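Local coordinates for possible substrate binding protein of ABC transporter system (Rhodopseudomonas palustris, PDB 3N0X), which probably binds branched-chain amino acids or related ligands in the periplasm and delivers them to an ABC transporter for uptake, at residues P215-K218 and L219-D223; S304-T307 and E308-I311. All blocks are in the same frame, centred on the assembly; numbering follows the deposited sequence.

Contact 1 (P215-K218 and L219-D223)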
ATOM      1  N   PRO A 215      16.294 -12.093  -1.711  1.00 23.94           N
ATOM      2  CA  PRO A 215      16.855 -12.119  -3.074  1.00 21.21           C
ATOM      3  C   PRO A 215      17.720 -10.870  -3.440  1.00 18.05           C
ATOM      4  O   PRO A 215      18.687 -11.021  -4.152  1.00 18.28           O
ATOM      5  CB  PRO A 215      15.605 -12.174  -3.987  1.00 20.14           C
ATOM      6  CG  PRO A 215      14.571 -11.616  -3.200  1.00 22.28           C
ATOM      7  CD  PRO A 215      14.832 -11.983  -1.740  1.00 23.40           C
ATOM      8  N   LEU A 216      17.400  -9.690  -2.940  1.00 19.66           N
ATOM      9  CA  LEU A 216      18.162  -8.487  -3.368  1.00 21.82           C
ATOM     10  C   LEU A 216      19.610  -8.536  -2.895  1.00 24.24           C
ATOM     11  O   LEU A 216      20.536  -8.261  -3.674  1.00 24.26           O
ATOM     12  CB  LEU A 216      17.475  -7.189  -2.933  1.00 23.14           C
ATOM     13  CG  LEU A 216      16.353  -6.604  -3.840  1.00 21.24           C
ATOM     14  CD1 LEU A 216      16.837  -6.328  -5.270  1.00 22.77           C
ATOM     15  CD2 LEU A 216      15.139  -7.489  -3.873  1.00 23.01           C
ATOM     16  N   THR A 217      19.810  -8.915  -1.628  1.00 25.69           N
ATOM     17  CA  THR A 217      21.152  -9.064  -1.071  1.00 27.95           C
ATOM     18  C   THR A 217      21.940 -10.162  -1.766  1.00 26.51           C
ATOM     19  O   THR A 217      23.110  -9.998  -2.087  1.00 25.81           O
ATOM     20  CB  THR A 217      21.090  -9.475   0.437  1.00 29.20           C
ATOM     21  OG1 THR A 217      20.318  -8.517   1.155  1.00 35.05           O
ATOM     22  CG2 THR A 217      22.480  -9.577   1.007  1.00 35.32           C
ATOM     23  N   LYS A 218      21.298 -11.308  -1.965  1.00 25.78           N
ATOM     24  CA  LYS A 218      21.928 -12.431  -2.601  1.00 24.69           C
ATOM     25  C   LYS A 218      22.278 -12.212  -4.062  1.00 23.81           C
ATOM     26  O   LYS A 218      23.332 -12.643  -4.528  1.00 23.20           O
ATOM     27  CB  LYS A 218      21.089 -13.699  -2.392  1.00 27.89           C
ATOM     28  CG  LYS A 218      21.058 -14.098  -0.895  1.00 28.25           C
ATOM     29  CD  LYS A 218      20.077 -15.203  -0.625  1.00 33.19           C
ATOM     30  CE  LYS A 218      20.161 -15.682   0.854  1.00 36.50           C
ATOM     31  NZ  LYS A 218      18.919 -16.417   1.233  1.00 34.00           N
ATOM     32  N   LEU A 219      21.443 -11.477  -4.784  1.00 20.75           N
ATOM     33  CA  LEU A 219      21.801 -11.104  -6.154  1.00 19.67           C
ATOM     34  C   LEU A 219      22.950 -10.062  -6.142  1.00 18.06           C
ATOM     35  O   LEU A 219      23.873 -10.175  -6.951  1.00 19.58           O
ATOM     36  CB  LEU A 219      20.602 -10.518  -6.919  1.00 17.65           C
ATOM     37  CG  LEU A 219      19.522 -11.517  -7.303  1.00 15.91           C
ATOM     38  CD1 LEU A 219      18.281 -10.786  -7.818  1.00 18.13           C
ATOM     39  CD2 LEU A 219      20.074 -12.543  -8.306  1.00 16.46           C
ATOM     40  N   GLN A 220      22.853  -9.075  -5.254  1.00 18.98           N
ATOM     41  CA  GLN A 220      23.910  -8.052  -5.110  0.50 20.85           C
ATOM     42  C   GLN A 220      25.266  -8.706  -4.787  1.00 22.29           C
ATOM     43  O   GLN A 220      26.317  -8.255  -5.288  1.00 23.27           O
ATOM     44  CB  GLN A 220      23.524  -7.017  -4.039  0.50 21.52           C
ATOM     45  CG  GLN A 220      24.485  -5.824  -3.882  0.50 26.22           C
ATOM     46  CD  GLN A 220      24.386  -4.809  -5.017  0.50 31.93           C
ATOM     47  OE1 GLN A 220      24.515  -5.157  -6.193  0.50 36.32           O
ATOM     48  NE2 GLN A 220      24.165  -3.543  -4.662  0.50 30.99           N
ATOM     49  N   ASP A 221      25.256  -9.777  -3.985  1.00 23.41           N
ATOM     50  CA  ASP A 221      26.486 -10.485  -3.638  1.00 25.86           C
ATOM     51  C   ASP A 221      27.144 -11.109  -4.879  1.00 24.85           C
ATOM     52  O   ASP A 221      28.357 -11.350  -4.895  1.00 27.96           O
ATOM     53  CB  ASP A 221      26.245 -11.614  -2.587  1.00 27.44           C
ATOM     54  CG  ASP A 221      25.918 -11.096  -1.191  1.00 32.82           C
ATOM     55  OD1 ASP A 221      26.311  -9.972  -0.847  1.00 33.74           O
ATOM     56  OD2 ASP A 221      25.244 -11.851  -0.430  1.00 42.90           O
HETATM   57  N   MSE A 222      26.356 -11.388  -5.921  1.00 23.22           N
HETATM   58  CA  MSE A 222      26.884 -11.939  -7.178  1.00 22.08           C
HETATM   59  C   MSE A 222      27.437 -10.862  -8.131  1.00 20.99           C
HETATM   60  O   MSE A 222      27.893 -11.193  -9.198  1.00 22.60           O
HETATM   61  CB  MSE A 222      25.812 -12.765  -7.913  1.00 24.55           C
HETATM   62  CG  MSE A 222      25.368 -13.986  -7.105  1.00 24.18           C
HETATM   63 SE   MSE A 222      23.716 -14.800  -7.818  0.75 25.69          SE
HETATM   64  CE  MSE A 222      24.389 -15.504  -9.304  1.00 20.86           C
ATOM     65  N   ASP A 223      27.367  -9.597  -7.729  1.00 21.24           N
ATOM     66  CA  ASP A 223      28.013  -8.488  -8.449  1.00 20.71           C
ATOM     67  C   ASP A 223      27.440  -8.260  -9.839  1.00 19.28           C
ATOM     68  O   ASP A 223      28.141  -8.400 -10.834  1.00 18.60           O
ATOM     69  CB  ASP A 223      29.539  -8.769  -8.544  1.00 19.82           C
ATOM     70  CG  ASP A 223      30.357  -7.534  -8.980  1.00 25.43           C
ATOM     71  OD1 ASP A 223      29.762  -6.442  -9.029  1.00 24.86           O
ATOM     72  OD2 ASP A 223      31.583  -7.651  -9.272  1.00 21.56           O
TER

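Contact 2 (S304-T307 and E308-I311)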
ATOM      1  N   SER A 304     -24.892  12.876   6.745  1.00 20.30           N
ATOM      2  CA  SER A 304     -25.620  11.718   7.223  1.00 20.51           C
ATOM      3  C   SER A 304     -24.654  10.560   7.356  1.00 21.10           C
ATOM      4  O   SER A 304     -23.607  10.541   6.683  1.00 23.16           O
ATOM      5  CB  SER A 304     -26.742  11.319   6.215  1.00 22.61           C
ATOM      6  OG  SER A 304     -27.473  10.183   6.649  1.00 24.01           O
ATOM      7  N   THR A 305     -25.012   9.596   8.190  1.00 21.14           N
ATOM      8  CA  THR A 305     -24.319   8.310   8.228  1.00 22.71           C
ATOM      9  C   THR A 305     -25.131   7.166   7.589  1.00 22.08           C
ATOM     10  O   THR A 305     -24.734   5.998   7.660  1.00 23.35           O
ATOM     11  CB  THR A 305     -23.874   7.927   9.641  1.00 24.64           C
ATOM     12  OG1 THR A 305     -25.009   7.799  10.487  1.00 26.45           O
ATOM     13  CG2 THR A 305     -22.938   8.995  10.247  1.00 27.69           C
ATOM     14  N   ASP A 306     -26.257   7.490   6.952  1.00 20.22           N
ATOM     15  CA  ASP A 306     -27.045   6.514   6.182  1.00 20.49           C
ATOM     16  C   ASP A 306     -26.124   5.878   5.121  1.00 19.83           C
ATOM     17  O   ASP A 306     -25.444   6.593   4.390  1.00 19.42           O
ATOM     18  CB  ASP A 306     -28.204   7.212   5.478  1.00 21.00           C
ATOM     19  CG  ASP A 306     -28.947   6.302   4.546  1.00 25.02           C
ATOM     20  OD1 ASP A 306     -29.717   5.453   5.033  1.00 26.97           O
ATOM     21  OD2 ASP A 306     -28.787   6.423   3.305  1.00 25.27           O
ATOM     22  N   THR A 307     -26.114   4.550   5.054  1.00 20.32           N
ATOM     23  CA  THR A 307     -25.200   3.870   4.145  1.00 18.92           C
ATOM     24  C   THR A 307     -25.412   4.263   2.683  1.00 19.35           C
ATOM     25  O   THR A 307     -24.459   4.528   1.987  1.00 18.06           O
ATOM     26  CB  THR A 307     -25.269   2.367   4.322  1.00 19.88           C
ATOM     27  OG1 THR A 307     -24.867   2.045   5.664  1.00 20.87           O
ATOM     28  CG2 THR A 307     -24.358   1.648   3.324  1.00 20.33           C
ATOM     29  N   GLU A 308     -26.652   4.305   2.193  1.00 19.40           N
ATOM     30  CA  GLU A 308     -26.827   4.657   0.780  1.00 18.83           C
ATOM     31  C   GLU A 308     -26.331   6.078   0.488  1.00 17.71           C
ATOM     32  O   GLU A 308     -25.718   6.313  -0.543  1.00 19.42           O
ATOM     33  CB  GLU A 308     -28.289   4.481   0.310  1.00 19.88           C
ATOM     34  CG  GLU A 308     -28.752   3.027   0.203  1.00 21.34           C
ATOM     35  CD  GLU A 308     -27.890   2.222  -0.738  1.00 24.86           C
ATOM     36  OE1 GLU A 308     -27.731   2.633  -1.924  1.00 23.14           O
ATOM     37  OE2 GLU A 308     -27.376   1.181  -0.294  1.00 23.24           O
ATOM     38  N   LYS A 309     -26.518   7.005   1.430  1.00 18.45           N
ATOM     39  CA  LYS A 309     -26.024   8.376   1.246  1.00 19.25           C
ATOM     40  C   LYS A 309     -24.493   8.424   1.244  1.00 17.77           C
ATOM     41  O   LYS A 309     -23.884   9.191   0.462  1.00 17.95           O
ATOM     42  CB  LYS A 309     -26.614   9.333   2.300  1.00 18.72           C
ATOM     43  CG  LYS A 309     -28.112   9.615   2.108  1.00 20.49           C
ATOM     44  CD  LYS A 309     -28.628  10.550   3.209  1.00 20.01           C
ATOM     45  CE  LYS A 309     -30.083  10.953   2.966  1.00 27.19           C
ATOM     46  NZ  LYS A 309     -30.653  11.672   4.106  1.00 28.45           N
ATOM     47  N   LEU A 310     -23.882   7.588   2.078  1.00 18.02           N
ATOM     48  CA  LEU A 310     -22.422   7.507   2.146  1.00 17.55           C
ATOM     49  C   LEU A 310     -21.843   6.922   0.855  1.00 18.90           C
ATOM     50  O   LEU A 310     -20.866   7.463   0.323  1.00 17.62           O
ATOM     51  CB  LEU A 310     -21.957   6.702   3.358  1.00 16.90           C
ATOM     52  CG  LEU A 310     -22.114   7.436   4.700  1.00 17.87           C
ATOM     53  CD1 LEU A 310     -21.794   6.469   5.867  1.00 21.45           C
ATOM     54  CD2 LEU A 310     -21.265   8.700   4.708  1.00 18.66           C
ATOM     55  N   ILE A 311     -22.435   5.844   0.329  1.00 17.67           N
ATOM     56  CA  ILE A 311     -21.958   5.262  -0.934  1.00 17.70           C
ATOM     57  C   ILE A 311     -22.012   6.310  -2.047  1.00 17.95           C
ATOM     58  O   ILE A 311     -21.067   6.447  -2.815  1.00 18.26           O
ATOM     59  CB  ILE A 311     -22.766   3.978  -1.344  1.00 18.36           C
ATOM     60  CG1 ILE A 311     -22.529   2.865  -0.324  1.00 20.53           C
ATOM     61  CG2 ILE A 311     -22.383   3.501  -2.773  1.00 17.98           C
ATOM     62  CD1 ILE A 311     -23.387   1.587  -0.562  1.00 19.74           C
TER
HETATM   63  O   HOH W   1     -29.291   3.358   3.509  1.00 28.25           O

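Contact 1 (P215-K218 and L219-D223)
Leu219 N, Gln220 N and Asp221 N bond to Pro215 O, Leu216 O and Thr217 O in turn, each at 2.9 Å, so that the short helix 215-221 is held by successive i to i+4 bonds. This helix is the crossover of a beta-alpha-beta unit, joining strands 202-207 and 229-233 of a four-stranded parallel sheet. Its sheet-facing side carries Leu216 and Leu219, both of which touch Val207 and Leu231. The outer side is polar. Thr217 and Asp221, one turn apart, run side by side in the same direction, with Thr217 CG2 3.9 Å from Asp221 OD2. With CG anti to its own carbonyl carbon (chi1 -71°), the Asp221 carboxylate swings back along the helix until CG is 3.1 Å from Thr217 O. Two acceptors thus come close to a third, an arrangement that the salt bridge from Asp221 OD1 to Arg246 probably eases; Thr217 OG1 turns instead to Asp214. Lys218 reaches in extended form toward the start of the helix, where NZ bonds to Gly213 O and Thr183 O. At the other end, the selenomethionine Met222 lays its CG 3.5 Å from Lys218 O, with SE 4.0 Å from the same oxygen.

Contact 2 (S304-T307 and E308-I311)
The N-terminus of helix 307-314 is capped by Asp306, whose OD2 accepts from Lys309 N at 3.0 Å. The donor meets that oxygen on its anti side, 25° out of the carboxylate plane. With CG anti to the backbone N (chi1 173°), the carboxylate reaches forward over the first turn. Its other oxygen, OD1, takes a hydrogen bond of 2.6 Å from a water that in turn accepts from Glu308 N, so one side chain serves two amides of the first turn, directly and through solvent. The N-cap residue also closes an ST turn, in which Ser304 OG accepts from Asp306 N at 3.0 Å; the Lys309 chain, extended beyond CG, brings CD to 3.6 Å from Ser304 CB. Backbone bonds from Leu310 N to Asp306 O and from Ile311 N to Thr307 O start the helix proper. Leu310 points toward the loop, CD1 3.5 Å from Thr305 O and CD2 3.6 Å from Ser304 O, and also touches Ala298 and Ala302 of helix 283-302. Shortened to alanine, this residue would lose both methyls, and a gap is likely to open between the loop and that helix. The side chains of Ile311 and Thr307 cross obliquely, CD1 of the first 4.0 Å from CG2 of the second.

Contact 1 precedes contact 2 along the chain, and their centres stand 51 Å apart on opposite sides of the chain's centre, with about 39 Å between nearest atoms. They share no helix. Residues 215-223 form the short helix between strands 202-207 and 229-233, with the turn that leaves it, against the four-stranded parallel sheet; residues 304-311 lead from helix 283-302 into helix 307-314, beside the loops near Ile99 and Tyr118 that adjoin strands 100-102 and 119-121 of the mixed six-stranded sheet. Periplasmic binding proteins of this family are built of two such alpha/beta lobes with the ligand held between them, so the pair probably samples the outer parts of both lobes, well apart from each other.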